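UPF0311 protein CA_C3321 (Clostridium acetobutylicum ATCC 824, PDB 3G7G) is of unknown function but belongs to the UPF0311 (DUF3237) family and folds as an antiparallel beta-barrel, found as an assembly of four chains. Local coordinates at residues A[133-142]-A[150-158]. Sequence-based numbering, arbitrary orientation.
Sequences WMMNHIFVCC and VLLKFYKIS
Tyr155 O accepts a hydrogen bond from Val140 N at 2.9 Å and also meets Phe139 CA at 3.1 Å in a CA-H...O contact. The amide of Tyr155 returns a bond to Val140 O, and a matching pair of bonds links Cys142 with Lys153; at the other end, past Val140 and Tyr155, Ile157 N hydrogen-bonds Ile138 O at 2.7 Å. Between these hydrogen-bonded pairs lie the non-hydrogen-bonded pairs Cys141–Phe154 and Phe139–Lys156, whose side chains share one face of the sheet. With SG anti to the backbone N (chi1 174°), Cys141 sets its sulfur above the centre of the Phe154 ring, 4.2 Å from SG to the ring centroid, while Leu152 CD2 touches the same sulfur. The Lys156 chain runs past Phe139, its CB 3.7 Å from Phe139 CE1, and lays CD over a face of the His137 imidazole. On the other face of the sheet, Cys142 SG comes obliquely to Tyr155 CE2 at 3.9 Å, and Val140 CG2 meets Ile157 CD1. Val140 also packs on Val140 of a second subunit, whose Tyr117 hydroxyl hydrogen-bonds Ile138 N and Ile157 O. Phe154 stacks on Phe15 of strand 11-30, where the C-terminal beta hairpin closes the eight-stranded antiparallel barrel.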
ATOM      1  N   TRP A 133       1.922   0.843  21.741  1.00 27.70           N
ATOM      2  CA  TRP A 133       1.175   2.063  21.512  1.00 27.89           C
ATOM      3  C   TRP A 133       1.560   2.746  20.198  1.00 27.73           C
ATOM      4  O   TRP A 133       0.745   3.445  19.612  1.00 27.87           O
ATOM      5  CB  TRP A 133       1.357   3.040  22.675  1.00 29.15           C
ATOM      6  CG  TRP A 133       2.756   3.581  22.855  1.00 30.59           C
ATOM      7  CD1 TRP A 133       3.770   3.040  23.623  1.00 31.03           C
ATOM      8  CD2 TRP A 133       3.289   4.783  22.290  1.00 31.35           C
ATOM      9  NE1 TRP A 133       4.910   3.821  23.526  1.00 29.56           N
ATOM     10  CE2 TRP A 133       4.639   4.898  22.727  1.00 30.66           C
ATOM     11  CE3 TRP A 133       2.771   5.765  21.429  1.00 31.29           C
ATOM     12  CZ2 TRP A 133       5.464   5.965  22.339  1.00 31.75           C
ATOM     13  CZ3 TRP A 133       3.598   6.825  21.051  1.00 30.72           C
ATOM     14  CH2 TRP A 133       4.919   6.917  21.507  1.00 31.15           C
ATOM     15  N   MET A 134       2.783   2.498  19.720  1.00 27.03           N
ATOM     16  CA  MET A 134       3.263   3.089  18.487  1.00 25.64           C
ATOM     17  C   MET A 134       2.545   2.466  17.303  1.00 25.28           C
ATOM     18  O   MET A 134       2.506   3.044  16.211  1.00 24.51           O
ATOM     19  CB  MET A 134       4.787   2.935  18.343  1.00 26.09           C
ATOM     20  CG  MET A 134       5.603   3.617  19.447  1.00 24.86           C
ATOM     21  SD  MET A 134       7.397   3.611  19.196  1.00 20.61           S
ATOM     22  CE  MET A 134       7.456   4.898  17.998  1.00 27.82           C
ATOM     23  N   MET A 135       2.006   1.266  17.497  1.00 25.28           N
ATOM     24  CA  MET A 135       1.195   0.623  16.464  1.00 24.66           C
ATOM     25  C   MET A 135      -0.302   1.002  16.576  1.00 25.87           C
ATOM     26  O   MET A 135      -1.114   0.644  15.720  1.00 25.64           O
ATOM     27  CB  MET A 135       1.416  -0.903  16.471  1.00 25.98           C
ATOM     28  CG  MET A 135       2.911  -1.364  16.348  1.00 22.42           C
ATOM     29  SD  MET A 135       3.121  -3.172  16.283  1.00 20.23           S
ATOM     30  CE  MET A 135       2.371  -3.495  14.706  1.00 22.24           C
ATOM     31  N   ASN A 136      -0.675   1.765  17.594  1.00 26.16           N
ATOM     32  CA  ASN A 136      -2.091   2.016  17.824  1.00 26.47           C
ATOM     33  C   ASN A 136      -2.441   3.476  17.949  1.00 26.19           C
ATOM     34  O   ASN A 136      -3.474   3.847  18.518  1.00 26.19           O
ATOM     35  CB  ASN A 136      -2.547   1.194  19.035  1.00 27.05           C
ATOM     36  CG  ASN A 136      -2.567  -0.286  18.737  1.00 29.09           C
ATOM     37  OD1 ASN A 136      -3.445  -0.776  18.027  1.00 36.01           O
ATOM     38  ND2 ASN A 136      -1.588  -0.995  19.230  1.00 33.64           N
ATOM     39  N   HIS A 137      -1.588   4.306  17.366  1.00 26.29           N
ATOM     40  CA  HIS A 137      -1.857   5.721  17.207  1.00 25.85           C
ATOM     41  C   HIS A 137      -1.485   6.169  15.793  1.00 25.27           C
ATOM     42  O   HIS A 137      -0.680   5.501  15.082  1.00 25.45           O
ATOM     43  CB  HIS A 137      -1.040   6.531  18.179  1.00 26.59           C
ATOM     44  CG  HIS A 137      -1.423   6.332  19.598  1.00 28.49           C
ATOM     45  ND1 HIS A 137      -2.185   7.243  20.296  1.00 32.58           N
ATOM     46  CD2 HIS A 137      -1.161   5.317  20.452  1.00 30.03           C
ATOM     47  CE1 HIS A 137      -2.353   6.804  21.531  1.00 33.00           C
ATOM     48  NE2 HIS A 137      -1.750   5.634  21.649  1.00 32.74           N
ATOM     49  N   ILE A 138      -2.086   7.293  15.397  1.00 23.98           N
ATOM     50  CA  ILE A 138      -1.676   8.030  14.194  1.00 24.94           C
ATOM     51  C   ILE A 138      -0.601   9.060  14.561  1.00 24.43           C
ATOM     52  O   ILE A 138      -0.632   9.705  15.636  1.00 25.99           O
ATOM     53  CB  ILE A 138      -2.879   8.673  13.431  1.00 23.45           C
ATOM     54  CG1 ILE A 138      -3.848   7.593  12.935  1.00 24.25           C
ATOM     55  CG2 ILE A 138      -2.411   9.545  12.238  1.00 23.51           C
ATOM     56  CD1 ILE A 138      -3.301   6.631  12.010  1.00 23.42           C
ATOM     57  N   PHE A 139       0.350   9.194  13.654  1.00 24.89           N
ATOM     58  CA  PHE A 139       1.505  10.064  13.816  1.00 25.16           C
ATOM     59  C   PHE A 139       1.743  10.908  12.569  1.00 26.12           C
ATOM     60  O   PHE A 139       1.414  10.516  11.443  1.00 26.02           O
ATOM     61  CB  PHE A 139       2.780   9.231  13.991  1.00 24.67           C
ATOM     62  CG  PHE A 139       2.846   8.459  15.266  1.00 23.89           C
ATOM     63  CD1 PHE A 139       3.594   8.921  16.331  1.00 23.33           C
ATOM     64  CD2 PHE A 139       2.190   7.259  15.382  1.00 21.51           C
ATOM     65  CE1 PHE A 139       3.678   8.203  17.485  1.00 23.19           C
ATOM     66  CE2 PHE A 139       2.262   6.527  16.538  1.00 22.26           C
ATOM     67  CZ  PHE A 139       2.994   7.012  17.601  1.00 24.19           C
ATOM     68  N   VAL A 140       2.341  12.063  12.800  1.00 26.80           N
ATOM     69  CA  VAL A 140       2.768  12.962  11.755  1.00 27.64           C
ATOM     70  C   VAL A 140       4.221  13.303  12.024  1.00 28.47           C
ATOM     71  O   VAL A 140       4.623  13.499  13.181  1.00 27.72           O
ATOM     72  CB  VAL A 140       1.960  14.274  11.755  1.00 27.80           C
ATOM     73  CG1 VAL A 140       2.572  15.246  10.785  1.00 28.93           C
ATOM     74  CG2 VAL A 140       0.519  14.035  11.387  1.00 25.59           C
ATOM     75  N   CYS A 141       4.992  13.383  10.948  1.00 29.97           N
ATOM     76  CA  CYS A 141       6.397  13.743  11.024  1.00 31.10           C
ATOM     77  C   CYS A 141       6.687  15.052  10.248  1.00 31.50           C
ATOM     78  O   CYS A 141       6.287  15.218   9.101  1.00 29.47           O
ATOM     79  CB  CYS A 141       7.200  12.557  10.496  1.00 31.04           C
ATOM     80  SG  CYS A 141       8.945  12.772  10.312  1.00 35.24           S
ATOM     81  N   CYS A 142       7.321  16.007  10.927  1.00 32.97           N
ATOM     82  CA  CYS A 142       7.783  17.255  10.318  1.00 33.85           C
ATOM     83  C   CYS A 142       9.270  17.159  10.095  1.00 34.30           C
ATOM     84  O   CYS A 142      10.012  16.927  11.041  1.00 33.37           O
ATOM     85  CB  CYS A 142       7.494  18.442  11.242  1.00 34.19           C
ATOM     86  SG  CYS A 142       5.721  18.738  11.429  1.00 34.89           S
ATOM     87  N   VAL A 150      18.996  15.256   7.651  1.00 47.41           N
ATOM     88  CA  VAL A 150      17.561  15.519   7.737  1.00 45.58           C
ATOM     89  C   VAL A 150      17.142  15.398   9.198  1.00 43.53           C
ATOM     90  O   VAL A 150      17.540  14.469   9.885  1.00 43.15           O
ATOM     91  CB  VAL A 150      16.713  14.665   6.758  1.00 45.85           C
ATOM     92  CG1 VAL A 150      17.038  13.196   6.846  1.00 47.03           C
ATOM     93  CG2 VAL A 150      15.208  14.905   6.972  1.00 45.71           C
ATOM     94  N   LEU A 151      16.413  16.399   9.678  1.00 41.57           N
ATOM     95  CA  LEU A 151      15.872  16.429  11.038  1.00 40.25           C
ATOM     96  C   LEU A 151      14.419  16.015  10.937  1.00 38.46           C
ATOM     97  O   LEU A 151      13.658  16.635  10.204  1.00 37.89           O
ATOM     98  CB  LEU A 151      15.959  17.841  11.641  1.00 40.24           C
ATOM     99  CG  LEU A 151      15.379  18.033  13.055  1.00 41.69           C
ATOM    100  CD1 LEU A 151      16.078  17.109  14.070  1.00 41.50           C
ATOM    101  CD2 LEU A 151      15.431  19.522  13.554  1.00 41.25           C
ATOM    102  N   LEU A 152      14.048  14.959  11.650  1.00 36.41           N
ATOM    103  CA  LEU A 152      12.670  14.495  11.707  1.00 35.36           C
ATOM    104  C   LEU A 152      12.150  14.665  13.103  1.00 34.01           C
ATOM    105  O   LEU A 152      12.783  14.214  14.032  1.00 34.87           O
ATOM    106  CB  LEU A 152      12.600  13.023  11.339  1.00 35.50           C
ATOM    107  CG  LEU A 152      13.254  12.638  10.021  1.00 35.99           C
ATOM    108  CD1 LEU A 152      13.518  11.130  10.019  1.00 33.95           C
ATOM    109  CD2 LEU A 152      12.360  13.094   8.877  1.00 36.05           C
ATOM    110  N   LYS A 153      11.026  15.341  13.255  1.00 32.55           N
ATOM    111  CA  LYS A 153      10.323  15.450  14.528  1.00 31.98           C
ATOM    112  C   LYS A 153       9.003  14.696  14.428  1.00 30.32           C
ATOM    113  O   LYS A 153       8.215  14.951  13.518  1.00 29.51           O
ATOM    114  CB  LYS A 153      10.054  16.912  14.880  1.00 32.33           C
ATOM    115  CG  LYS A 153      11.226  17.579  15.548  1.00 34.99           C
ATOM    116  CD  LYS A 153      11.253  19.118  15.355  1.00 35.55           C
ATOM    117  CE  LYS A 153      12.097  19.774  16.470  1.00 37.12           C
ATOM    118  NZ  LYS A 153      12.702  21.105  16.125  1.00 39.60           N
ATOM    119  N   PHE A 154       8.772  13.775  15.359  1.00 28.61           N
ATOM    120  CA  PHE A 154       7.664  12.846  15.273  1.00 27.91           C
ATOM    121  C   PHE A 154       6.591  13.281  16.260  1.00 27.78           C
ATOM    122  O   PHE A 154       6.893  13.599  17.410  1.00 25.25           O
ATOM    123  CB  PHE A 154       8.120  11.431  15.589  1.00 27.27           C
ATOM    124  CG  PHE A 154       8.859  10.762  14.476  1.00 26.44           C
ATOM    125  CD1 PHE A 154       8.214   9.859  13.648  1.00 27.85           C
ATOM    126  CD2 PHE A 154      10.202  11.008  14.273  1.00 26.35           C
ATOM    127  CE1 PHE A 154       8.914   9.227  12.599  1.00 26.99           C
ATOM    128  CE2 PHE A 154      10.894  10.388  13.270  1.00 25.12           C
ATOM    129  CZ  PHE A 154      10.249   9.491  12.423  1.00 27.09           C
ATOM    130  N   TYR A 155       5.336  13.305  15.800  1.00 27.76           N
ATOM    131  CA  TYR A 155       4.213  13.747  16.628  1.00 28.42           C
ATOM    132  C   TYR A 155       3.127  12.696  16.693  1.00 28.57           C
ATOM    133  O   TYR A 155       2.675  12.180  15.679  1.00 27.10           O
ATOM    134  CB  TYR A 155       3.632  15.033  16.084  1.00 29.28           C
ATOM    135  CG  TYR A 155       4.576  16.206  16.130  1.00 30.10           C
ATOM    136  CD1 TYR A 155       4.639  17.023  17.242  1.00 30.53           C
ATOM    137  CD2 TYR A 155       5.387  16.494  15.060  1.00 29.88           C
ATOM    138  CE1 TYR A 155       5.502  18.116  17.277  1.00 31.57           C
ATOM    139  CE2 TYR A 155       6.238  17.554  15.078  1.00 30.79           C
ATOM    140  CZ  TYR A 155       6.288  18.371  16.175  1.00 32.10           C
ATOM    141  OH  TYR A 155       7.158  19.430  16.164  1.00 32.52           O
ATOM    142  N   LYS A 156       2.719  12.358  17.904  1.00 28.93           N
ATOM    143  CA  LYS A 156       1.612  11.458  18.098  1.00 29.29           C
ATOM    144  C   LYS A 156       0.342  12.280  18.086  1.00 28.81           C
ATOM    145  O   LYS A 156       0.245  13.267  18.794  1.00 29.54           O
ATOM    146  CB  LYS A 156       1.785  10.748  19.434  1.00 28.94           C
ATOM    147  CG  LYS A 156       0.807   9.658  19.709  1.00 29.85           C
ATOM    148  CD  LYS A 156       0.568   9.563  21.228  1.00 31.76           C
ATOM    149  CE  LYS A 156      -0.422  10.673  21.657  1.00 33.26           C
ATOM    150  NZ  LYS A 156      -0.576  10.810  23.134  1.00 37.87           N
ATOM    151  N   ILE A 157      -0.629  11.886  17.273  1.00 29.71           N
ATOM    152  CA  ILE A 157      -1.929  12.557  17.248  1.00 29.88           C
ATOM    153  C   ILE A 157      -2.757  11.938  18.362  1.00 30.60           C
ATOM    154  O   ILE A 157      -2.945  10.712  18.425  1.00 28.21           O
ATOM    155  CB  ILE A 157      -2.639  12.413  15.871  1.00 29.77           C
ATOM    156  CG1 ILE A 157      -1.781  13.028  14.749  1.00 28.25           C
ATOM    157  CG2 ILE A 157      -4.080  12.957  15.887  1.00 29.65           C
ATOM    158  CD1 ILE A 157      -1.478  14.481  14.890  1.00 27.79           C
ATOM    159  N   SER A 158      -3.232  12.819  19.243  1.00 31.75           N
ATOM    160  CA  SER A 158      -4.079  12.443  20.353  1.00 33.18           C
ATOM    161  C   SER A 158      -5.541  12.443  19.918  1.00 34.52           C
ATOM    162  O   SER A 158      -6.341  11.695  20.507  1.00 36.82           O
ATOM    163  CB  SER A 158      -3.903  13.420  21.525  1.00 33.42           C
ATOM    164  OG  SER A 158      -2.541  13.786  21.689  1.00 33.19           O
TER